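Local coordinates for protein spore germination lipase LipC (Metagenome, PDB 6NKD) that probably hydrolyses ester bonds of lipids as a lipase of the GDSL family, with a likely role in spore germination, at residues N135-I143 / E179-P190; K167-F175 / G194-A205. All blocks are in the same frame, centred on the assembly; numbering follows the deposited sequence.

Contact 1. Residues N135-I143 / E179-P190; sequences NLYNPFPSI and EKEYLSIDRVHP. With EDO (1,2-ethanediol), chain E.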
loop_
_atom_site.group_PDB
_atom_site.type_symbol
_atom_site.label_atom_id
_atom_site.label_comp_id
_atom_site.label_asym_id
_atom_site.label_seq_id
_atom_site.Cartn_x
_atom_site.Cartn_y
_atom_site.Cartn_z
ATOM N N ASN A 135 -5.944 19.094 -18.393
ATOM C CA ASN A 135 -5.218 18.562 -19.533
ATOM C C ASN A 135 -3.943 17.863 -19.060
ATOM O O ASN A 135 -3.684 17.718 -17.862
ATOM C CB ASN A 135 -4.922 19.663 -20.553
ATOM C CG ASN A 135 -4.087 20.804 -19.985
ATOM O OD1 ASN A 135 -3.365 20.648 -19.001
ATOM N ND2 ASN A 135 -4.178 21.965 -20.623
ATOM N N LEU A 136 -3.135 17.429 -20.018
ATOM C CA LEU A 136 -1.932 16.671 -19.720
ATOM C C LEU A 136 -0.718 17.587 -19.654
ATOM O O LEU A 136 -0.571 18.508 -20.463
ATOM C CB LEU A 136 -1.708 15.587 -20.777
ATOM C CG LEU A 136 -2.806 14.531 -20.913
ATOM C CD1 LEU A 136 -2.469 13.556 -22.032
ATOM C CD2 LEU A 136 -3.011 13.795 -19.598
ATOM N N TYR A 137 0.143 17.331 -18.677
ATOM C CA TYR A 137 1.447 17.970 -18.607
ATOM C C TYR A 137 2.498 17.064 -19.239
ATOM O O TYR A 137 2.297 15.857 -19.400
ATOM C CB TYR A 137 1.822 18.288 -17.157
ATOM C CG TYR A 137 1.863 17.082 -16.241
ATOM C CD1 TYR A 137 3.015 16.316 -16.115
ATOM C CD2 TYR A 137 0.751 16.717 -15.493
ATOM C CE1 TYR A 137 3.057 15.218 -15.279
ATOM C CE2 TYR A 137 0.784 15.619 -14.652
ATOM C CZ TYR A 137 1.940 14.874 -14.549
ATOM O OH TYR A 137 1.981 13.780 -13.715
ATOM N N ASN A 138 3.632 17.662 -19.600
ATOM C CA ASN A 138 4.713 16.906 -20.216
ATOM C C ASN A 138 5.772 16.596 -19.168
ATOM O O ASN A 138 6.570 17.481 -18.821
ATOM C CB ASN A 138 5.323 17.685 -21.385
ATOM C CG ASN A 138 6.448 16.929 -22.064
ATOM O OD1 ASN A 138 6.512 15.700 -22.002
ATOM N ND2 ASN A 138 7.344 17.660 -22.715
ATOM N N PRO A 139 5.831 15.372 -18.637
ATOM C CA PRO A 139 6.852 15.060 -17.627
ATOM C C PRO A 139 8.250 14.911 -18.201
ATOM O O PRO A 139 9.216 14.888 -17.427
ATOM C CB PRO A 139 6.356 13.740 -17.026
ATOM C CG PRO A 139 5.611 13.093 -18.141
ATOM C CD PRO A 139 4.973 14.210 -18.934
ATOM N N PHE A 140 8.393 14.817 -19.525
ATOM C CA PHE A 140 9.689 14.666 -20.182
ATOM C C PHE A 140 9.907 15.856 -21.102
ATOM O O PHE A 140 9.683 15.765 -22.323
ATOM C CB PHE A 140 9.769 13.345 -20.943
ATOM C CG PHE A 140 9.390 12.150 -20.120
ATOM C CD1 PHE A 140 10.174 11.754 -19.047
ATOM C CD2 PHE A 140 8.251 11.421 -20.419
ATOM C CE1 PHE A 140 9.825 10.653 -18.288
ATOM C CE2 PHE A 140 7.899 10.320 -19.663
ATOM C CZ PHE A 140 8.688 9.935 -18.596
ATOM N N PRO A 141 10.352 16.995 -20.566
ATOM C CA PRO A 141 10.513 18.192 -21.403
ATOM C C PRO A 141 11.635 18.083 -22.418
ATOM O O PRO A 141 11.589 18.775 -23.442
ATOM C CB PRO A 141 10.792 19.301 -20.380
ATOM C CG PRO A 141 11.411 18.587 -19.225
ATOM C CD PRO A 141 10.738 17.242 -19.163
ATOM N N SER A 142 12.640 17.242 -22.174
ATOM C CA SER A 142 13.741 17.097 -23.117
ATOM C C SER A 142 13.367 16.283 -24.350
ATOM O O SER A 142 14.153 16.236 -25.301
ATOM C CB SER A 142 14.948 16.461 -22.423
ATOM O OG SER A 142 14.635 15.169 -21.933
ATOM N N ILE A 143 12.199 15.650 -24.358
ATOM C CA ILE A 143 11.721 14.882 -25.503
ATOM C C ILE A 143 10.742 15.760 -26.271
ATOM O O ILE A 143 9.619 16.002 -25.812
ATOM C CB ILE A 143 11.064 13.566 -25.066
ATOM C CG1 ILE A 143 12.042 12.733 -24.235
ATOM C CG2 ILE A 143 10.588 12.785 -26.280
ATOM C CD1 ILE A 143 11.449 11.443 -23.712
ATOM N N GLU A 179 9.353 20.954 -13.715
ATOM C CA GLU A 179 9.205 19.507 -13.618
ATOM C C GLU A 179 10.128 18.899 -12.572
ATOM O O GLU A 179 9.872 17.781 -12.111
ATOM C CB GLU A 179 9.466 18.853 -14.978
ATOM C CG GLU A 179 8.528 19.299 -16.091
ATOM C CD GLU A 179 8.978 20.582 -16.769
ATOM O OE1 GLU A 179 10.057 21.104 -16.413
ATOM O OE2 GLU A 179 8.251 21.067 -17.662
ATOM N N LYS A 180 11.193 19.605 -12.187
ATOM C CA LYS A 180 12.111 19.069 -11.189
ATOM C C LYS A 180 11.476 19.050 -9.803
ATOM O O LYS A 180 11.666 18.095 -9.042
ATOM C CB LYS A 180 13.401 19.886 -11.175
ATOM C CG LYS A 180 14.466 19.354 -10.231
ATOM C CD LYS A 180 15.703 20.235 -10.265
ATOM C CE LYS A 180 16.830 19.645 -9.436
ATOM N NZ LYS A 180 16.457 19.533 -8.001
ATOM N N GLU A 181 10.716 20.090 -9.458
ATOM C CA GLU A 181 10.122 20.198 -8.132
ATOM C C GLU A 181 8.651 19.810 -8.084
ATOM O O GLU A 181 8.145 19.509 -6.998
ATOM C CB GLU A 181 10.274 21.626 -7.591
ATOM C CG GLU A 181 10.324 22.709 -8.656
ATOM C CD GLU A 181 11.727 22.934 -9.190
ATOM O OE1 GLU A 181 11.858 23.345 -10.363
ATOM O OE2 GLU A 181 12.698 22.694 -8.439
ATOM N N TYR A 182 7.955 19.806 -9.219
ATOM C CA TYR A 182 6.536 19.483 -9.238
ATOM C C TYR A 182 6.258 18.019 -9.555
ATOM O O TYR A 182 5.098 17.598 -9.497
ATOM C CB TYR A 182 5.800 20.380 -10.242
ATOM C CG TYR A 182 5.587 21.802 -9.760
ATOM C CD1 TYR A 182 6.039 22.214 -8.511
ATOM C CD2 TYR A 182 4.919 22.728 -10.552
ATOM C CE1 TYR A 182 5.841 23.509 -8.070
ATOM C CE2 TYR A 182 4.715 24.026 -10.118
ATOM C CZ TYR A 182 5.176 24.411 -8.877
ATOM O OH TYR A 182 4.975 25.701 -8.445
ATOM N N LEU A 183 7.282 17.235 -9.883
ATOM C CA LEU A 183 7.135 15.807 -10.120
ATOM C C LEU A 183 7.745 15.022 -8.965
ATOM O O LEU A 183 8.667 15.490 -8.292
ATOM C CB LEU A 183 7.793 15.393 -11.438
ATOM C CG LEU A 183 7.198 15.998 -12.711
ATOM C CD1 LEU A 183 7.895 15.437 -13.943
ATOM C CD2 LEU A 183 5.698 15.753 -12.780
ATOM N N SER A 184 7.226 13.818 -8.749
ATOM C CA SER A 184 7.624 13.002 -7.611
ATOM C C SER A 184 8.864 12.183 -7.974
ATOM O O SER A 184 9.586 12.506 -8.921
ATOM C CB SER A 184 6.452 12.125 -7.162
ATOM O OG SER A 184 6.088 11.206 -8.176
ATOM N N ILE A 185 9.120 11.108 -7.225
ATOM C CA ILE A 185 10.349 10.343 -7.401
ATOM C C ILE A 185 10.330 9.559 -8.711
ATOM O O ILE A 185 11.386 9.303 -9.303
ATOM C CB ILE A 185 10.563 9.425 -6.180
ATOM C CG1 ILE A 185 11.918 8.714 -6.250
ATOM C CG2 ILE A 185 9.421 8.424 -6.053
ATOM C CD1 ILE A 185 13.097 9.634 -6.038
ATOM N N ASP A 186 9.147 9.182 -9.196
ATOM C CA ASP A 186 9.046 8.388 -10.415
ATOM C C ASP A 186 9.097 9.229 -11.686
ATOM O O ASP A 186 8.896 8.683 -12.776
ATOM C CB ASP A 186 7.767 7.543 -10.394
ATOM C CG ASP A 186 6.497 8.381 -10.363
ATOM O OD1 ASP A 186 6.578 9.628 -10.387
ATOM O OD2 ASP A 186 5.404 7.779 -10.314
ATOM N N ARG A 187 9.339 10.533 -11.569
ATOM C CA ARG A 187 9.519 11.453 -12.690
ATOM C C ARG A 187 8.300 11.548 -13.600
ATOM O O ARG A 187 8.388 12.155 -14.674
ATOM C CB ARG A 187 10.750 11.086 -13.528
ATOM C CG ARG A 187 12.080 11.442 -12.888
ATOM C CD ARG A 187 12.792 10.211 -12.360
ATOM N NE ARG A 187 14.165 10.515 -11.962
ATOM C CZ ARG A 187 14.528 10.875 -10.736
ATOM N NH1 ARG A 187 13.621 10.973 -9.773
ATOM N NH2 ARG A 187 15.801 11.134 -10.471
ATOM N N VAL A 188 7.164 10.968 -13.215
ATOM C CA VAL A 188 5.966 11.032 -14.047
ATOM C C VAL A 188 4.774 11.478 -13.208
ATOM O O VAL A 188 3.877 12.170 -13.705
ATOM C CB VAL A 188 5.681 9.685 -14.739
ATOM C CG1 VAL A 188 6.830 9.301 -15.660
ATOM C CG2 VAL A 188 5.443 8.595 -13.715
ATOM N N HIS A 189 4.752 11.085 -11.916
ATOM C CA HIS A 189 3.628 11.513 -11.099
ATOM C C HIS A 189 3.990 12.764 -10.307
ATOM O O HIS A 189 5.156 12.972 -9.960
ATOM C CB HIS A 189 3.197 10.399 -10.140
ATOM C CG HIS A 189 2.429 9.301 -10.805
ATOM N ND1 HIS A 189 3.007 8.108 -11.183
ATOM C CD2 HIS A 189 1.129 9.222 -11.177
ATOM C CE1 HIS A 189 2.095 7.339 -11.751
ATOM N NE2 HIS A 189 0.946 7.992 -11.759
ATOM N N PRO A 190 3.013 13.621 -10.018
ATOM C CA PRO A 190 3.319 14.884 -9.341
ATOM C C PRO A 190 3.746 14.668 -7.899
ATOM O O PRO A 190 3.503 13.624 -7.289
ATOM C CB PRO A 190 1.997 15.660 -9.407
ATOM C CG PRO A 190 1.169 14.955 -10.435
ATOM C CD PRO A 190 1.590 13.523 -10.372
HETATM C C1 EDO E . 6.729 25.830 -5.131
HETATM O O1 EDO E . 5.556 26.486 -5.625
HETATM C C2 EDO E . 7.952 26.335 -5.890
HETATM O O2 EDO E . 9.118 25.635 -5.441
#
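The hydroxyl of Y137 donates a hydrogen bond to the backbone carbonyl of V188, OH to O 2.5 Å. V188 O lies at the ring edge, near the ring plane. CG of Y137 sits between the backbone N and the carbonyl carbon (chi1 59°), which turns the ring toward segment 179-190.

The remaining contacts across the two segments are mainly apolar. Y137 CE1 meets L183 CD2 at 3.7 Å, and P190 crosses the phenol end at about a right angle. The other branch of L183 packs on P139, CD1 to CB 3.8 Å. F140 touches V188 by its far ring atom, CZ to CG1 3.5 Å. The bent chain of E179 runs past P141 in the opposite direction, while its OE2 bonds G177 N.

Polar bonds within 179-190 shape the loop. D186 OD1 accepts from V188 N and H189 N, both from the same face of the carboxylate. The V188 bond makes an Asx turn and the H189 bond an Asx motif. D186 OD2 takes H189 ND1 at 2.6 Å, on the syn side and in the imidazole plane. H189 NE2 is hydrogen-bonded to S11 OG. S11, D186 and H189 are probably the active-site residues, and their geometry is consistent with the Ser-His-Asp triad of GDSL (SGNH) hydrolases.

Contact 2. Residues K167-F175 / G194-A205; sequences KVIDTYAVF and GYEAMSEKLRAA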
loop_
_atom_site.group_PDB
_atom_site.type_symbol
_atom_site.label_atom_id
_atom_site.label_comp_id
_atom_site.label_asym_id
_atom_site.label_seq_id
_atom_site.Cartn_x
_atom_site.Cartn_y
_atom_site.Cartn_z
ATOM N N LYS A 167 -14.752 24.066 -17.961
ATOM C CA LYS A 167 -13.449 24.687 -18.141
ATOM C C LYS A 167 -12.379 23.614 -18.248
ATOM O O LYS A 167 -12.446 22.583 -17.570
ATOM C CB LYS A 167 -13.111 25.645 -16.989
ATOM C CG LYS A 167 -13.810 26.994 -17.068
ATOM C CD LYS A 167 -13.065 28.045 -16.259
ATOM C CE LYS A 167 -13.636 29.432 -16.496
ATOM N NZ LYS A 167 -12.799 30.488 -15.864
ATOM N N VAL A 168 -11.394 23.861 -19.106
ATOM C CA VAL A 168 -10.246 22.980 -19.275
ATOM C C VAL A 168 -9.070 23.606 -18.539
ATOM O O VAL A 168 -8.630 24.710 -18.881
ATOM C CB VAL A 168 -9.919 22.758 -20.759
ATOM C CG1 VAL A 168 -8.760 21.787 -20.906
ATOM C CG2 VAL A 168 -11.147 22.252 -21.499
ATOM N N ILE A 169 -8.566 22.908 -17.528
ATOM C CA ILE A 169 -7.510 23.447 -16.679
ATOM C C ILE A 169 -6.163 23.222 -17.351
ATOM O O ILE A 169 -5.839 22.103 -17.767
ATOM C CB ILE A 169 -7.558 22.804 -15.285
ATOM C CG1 ILE A 169 -8.949 22.983 -14.673
ATOM C CG2 ILE A 169 -6.496 23.404 -14.379
ATOM C CD1 ILE A 169 -9.379 24.428 -14.529
ATOM N N ASP A 170 -5.370 24.290 -17.457
ATOM C CA ASP A 170 -4.085 24.241 -18.153
ATOM C C ASP A 170 -3.028 23.683 -17.203
ATOM O O ASP A 170 -2.191 24.402 -16.649
ATOM C CB ASP A 170 -3.706 25.622 -18.673
ATOM C CG ASP A 170 -2.621 25.570 -19.730
ATOM O OD1 ASP A 170 -2.137 24.460 -20.039
ATOM O OD2 ASP A 170 -2.256 26.643 -20.256
ATOM N N THR A 171 -3.079 22.362 -17.010
ATOM C CA THR A 171 -2.069 21.697 -16.195
ATOM C C THR A 171 -0.692 21.793 -16.836
ATOM O O THR A 171 0.324 21.796 -16.132
ATOM C CB THR A 171 -2.434 20.227 -15.978
ATOM O OG1 THR A 171 -3.854 20.064 -16.067
ATOM C CG2 THR A 171 -1.959 19.762 -14.612
ATOM N N TYR A 172 -0.643 21.867 -18.167
ATOM C CA TYR A 172 0.631 21.950 -18.874
ATOM C C TYR A 172 1.394 23.210 -18.481
ATOM O O TYR A 172 2.598 23.160 -18.203
ATOM C CB TYR A 172 0.383 21.904 -20.383
ATOM C CG TYR A 172 1.620 22.058 -21.242
ATOM C CD1 TYR A 172 2.363 20.949 -21.630
ATOM C CD2 TYR A 172 2.034 23.310 -21.679
ATOM C CE1 TYR A 172 3.490 21.088 -22.420
ATOM C CE2 TYR A 172 3.157 23.456 -22.467
ATOM C CZ TYR A 172 3.882 22.345 -22.835
ATOM O OH TYR A 172 5.002 22.494 -23.622
ATOM N N ALA A 173 0.703 24.354 -18.447
ATOM C CA ALA A 173 1.360 25.605 -18.082
ATOM C C ALA A 173 1.809 25.605 -16.626
ATOM O O ALA A 173 2.787 26.280 -16.283
ATOM C CB ALA A 173 0.428 26.788 -18.345
ATOM N N VAL A 174 1.111 24.867 -15.761
ATOM C CA VAL A 174 1.504 24.794 -14.358
ATOM C C VAL A 174 2.848 24.092 -14.218
ATOM O O VAL A 174 3.724 24.536 -13.464
ATOM C CB VAL A 174 0.409 24.088 -13.534
ATOM C CG1 VAL A 174 0.927 23.721 -12.154
ATOM C CG2 VAL A 174 -0.822 24.969 -13.419
ATOM N N PHE A 175 3.041 23.000 -14.956
ATOM C CA PHE A 175 4.217 22.158 -14.792
ATOM C C PHE A 175 5.391 22.556 -15.676
ATOM O O PHE A 175 6.519 22.135 -15.395
ATOM C CB PHE A 175 3.857 20.696 -15.075
ATOM C CG PHE A 175 3.199 19.999 -13.921
ATOM C CD1 PHE A 175 3.890 19.046 -13.189
ATOM C CD2 PHE A 175 1.895 20.298 -13.562
ATOM C CE1 PHE A 175 3.291 18.401 -12.127
ATOM C CE2 PHE A 175 1.291 19.657 -12.499
ATOM C CZ PHE A 175 1.988 18.707 -11.780
ATOM N N GLY A 194 3.559 19.788 -6.752
ATOM C CA GLY A 194 2.817 19.763 -8.003
ATOM C C GLY A 194 1.318 19.672 -7.791
ATOM O O GLY A 194 0.542 20.330 -8.486
ATOM N N TYR A 195 0.892 18.851 -6.829
ATOM C CA TYR A 195 -0.531 18.770 -6.520
ATOM C C TYR A 195 -1.040 20.077 -5.928
ATOM O O TYR A 195 -2.171 20.493 -6.204
ATOM C CB TYR A 195 -0.803 17.609 -5.566
ATOM C CG TYR A 195 -0.818 16.259 -6.242
ATOM C CD1 TYR A 195 -1.750 15.967 -7.228
ATOM C CD2 TYR A 195 0.088 15.270 -5.883
ATOM C CE1 TYR A 195 -1.773 14.732 -7.847
ATOM C CE2 TYR A 195 0.073 14.032 -6.495
ATOM C CZ TYR A 195 -0.860 13.769 -7.476
ATOM O OH TYR A 195 -0.881 12.537 -8.088
ATOM N N GLU A 196 -0.219 20.739 -5.110
ATOM C CA GLU A 196 -0.623 22.029 -4.566
ATOM C C GLU A 196 -0.792 23.057 -5.677
ATOM O O GLU A 196 -1.770 23.812 -5.691
ATOM C CB GLU A 196 0.395 22.510 -3.532
ATOM C CG GLU A 196 0.055 23.854 -2.913
ATOM C CD GLU A 196 -1.303 23.861 -2.240
ATOM O OE1 GLU A 196 -1.608 22.907 -1.491
ATOM O OE2 GLU A 196 -2.074 24.818 -2.465
ATOM N N ALA A 197 0.145 23.084 -6.628
ATOM C CA ALA A 197 0.037 24.016 -7.744
ATOM C C ALA A 197 -1.159 23.695 -8.630
ATOM O O ALA A 197 -1.773 24.609 -9.192
ATOM C CB ALA A 197 1.329 24.006 -8.561
HETATM N N MSE A 198 -1.506 22.419 -8.768
HETATM C CA MSE A 198 -2.671 22.028 -9.557
HETATM C C MSE A 198 -3.951 22.542 -8.913
HETATM O O MSE A 198 -4.837 23.052 -9.600
HETATM C CB MSE A 198 -2.739 20.509 -9.718
HETATM C CG MSE A 198 -1.811 19.950 -10.783
HETATM SE SE MSE A 198 -1.730 17.998 -10.765
HETATM C CE MSE A 198 -3.571 17.591 -11.245
ATOM N N SER A 199 -4.042 22.410 -7.587
ATOM C CA SER A 199 -5.221 22.902 -6.884
ATOM C C SER A 199 -5.333 24.419 -6.967
ATOM O O SER A 199 -6.447 24.953 -7.003
ATOM C CB SER A 199 -5.200 22.442 -5.426
ATOM O OG SER A 199 -4.056 22.924 -4.744
ATOM N N GLU A 200 -4.201 25.127 -7.002
ATOM C CA GLU A 200 -4.243 26.576 -7.176
ATOM C C GLU A 200 -4.806 26.946 -8.542
ATOM O O GLU A 200 -5.549 27.927 -8.673
ATOM C CB GLU A 200 -2.845 27.172 -7.001
ATOM C CG GLU A 200 -2.223 26.938 -5.638
ATOM C CD GLU A 200 -0.737 27.247 -5.619
ATOM O OE1 GLU A 200 -0.274 28.006 -6.498
ATOM O OE2 GLU A 200 -0.031 26.728 -4.730
ATOM N N LYS A 201 -4.461 26.170 -9.571
ATOM C CA LYS A 201 -4.973 26.439 -10.909
ATOM C C LYS A 201 -6.476 26.203 -10.990
ATOM O O LYS A 201 -7.170 26.879 -11.758
ATOM C CB LYS A 201 -4.236 25.571 -11.927
ATOM C CG LYS A 201 -4.307 26.079 -13.353
ATOM C CD LYS A 201 -3.595 27.412 -13.501
ATOM C CE LYS A 201 -3.456 27.799 -14.965
ATOM N NZ LYS A 201 -2.814 29.132 -15.136
ATOM N N LEU A 202 -6.993 25.254 -10.206
ATOM C CA LEU A 202 -8.431 25.011 -10.187
ATOM C C LEU A 202 -9.171 26.146 -9.492
ATOM O O LEU A 202 -10.204 26.614 -9.984
ATOM C CB LEU A 202 -8.727 23.676 -9.504
ATOM C CG LEU A 202 -8.425 22.409 -10.304
ATOM C CD1 LEU A 202 -8.222 21.229 -9.375
ATOM C CD2 LEU A 202 -9.554 22.122 -11.275
ATOM N N ARG A 203 -8.661 26.597 -8.343
ATOM C CA ARG A 203 -9.276 27.724 -7.651
ATOM C C ARG A 203 -9.230 28.987 -8.501
ATOM O O ARG A 203 -10.162 29.800 -8.458
ATOM C CB ARG A 203 -8.583 27.946 -6.304
ATOM C CG ARG A 203 -8.217 29.394 -6.013
ATOM C CD ARG A 203 -7.404 29.527 -4.738
ATOM N NE ARG A 203 -8.224 29.375 -3.540
ATOM C CZ ARG A 203 -7.765 29.516 -2.300
ATOM N NH1 ARG A 203 -8.581 29.361 -1.268
ATOM N NH2 ARG A 203 -6.489 29.813 -2.093
ATOM N N ALA A 204 -8.167 29.157 -9.291
ATOM C CA ALA A 204 -8.050 30.324 -10.154
ATOM C C ALA A 204 -9.089 30.323 -11.266
ATOM O O ALA A 204 -9.417 31.393 -11.793
ATOM C CB ALA A 204 -6.646 30.394 -10.755
ATOM N N ALA A 205 -9.616 29.154 -11.631
ATOM C CA ALA A 205 -10.594 29.071 -12.707
ATOM C C ALA A 205 -11.957 29.624 -12.318
ATOM O O ALA A 205 -12.816 29.771 -13.193
ATOM C CB ALA A 205 -10.745 27.620 -13.169
#
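I169 and V174 on segment 167-175 meet K201 on helix 194-204 from two directions. I169 CG2 lies 3.6 Å from K201 CG, and V174 CG2 packs on the same methylene chain. K201 leaves its helix with CG anti to the backbone N (chi1 -159°) and bends at chi2, which carries the aliphatic part past both residues. Its CE passes near D170 O. K201 NZ and D170 OD2 are 5.7 Å apart, too far for a salt bridge, though their charges may attract weakly.

Other apolar contacts run along the helix. V174 CG1 touches A197 CB at 3.6 Å. I169 crosses L202 at about a right angle, CG1 to CD2 3.6 Å, and its CD1 reaches A205 CB. T171 adds its methyl CG2 against M198 CG, while T171 OG1 is hydrogen-bonded to N135 O.

M198, a selenomethionine here, makes a Met-aromatic contact with F175. M198 CG meets F175 CE2 at the ring edge, at 3.6 Å. M198 SE is also at the edge, 5.0 Å from the F175 centroid. CZ of the same ring approaches G194 O.

One hydrogen bond joins the segments: K167 NZ donates to A205 O at 2.8 Å. The lysine is extended beyond CG, and its CD also packs on A205 CB.

The axes of helices 171-175 and 194-204 cross at 133°, 9.9 Å apart at closest. The chemistry implies that helix 194-204 is held to edge strand 166-169 and helix 171-175 largely by apolar packing. K201 supplies mainly hydrocarbon, K167 the polar tie near the helix C-terminus.

In the fold
Contact 2 joins edge strand 166-169 and helix 171-175 to helix 192-204. Contact 1 joins the loop after strand 130-134 to the loop of the presumed active site. Both are partly buried, but the centre of contact 2 lies about 10 Å from the chain centre, that of contact 1 about 15 Å. Contact 2 has no exposed touching residue, whereas contact 1 has P141 and R187 and also approaches a second subunit. Their segments alternate along the chain and meet directly: N135 pairs with I169 through the backbone, and the rings of Y137 and F175 stack. Contact 1 is mostly loop against loop and lies beside the presumed catalytic residues. Contact 2 packs regular elements through aliphatic chains.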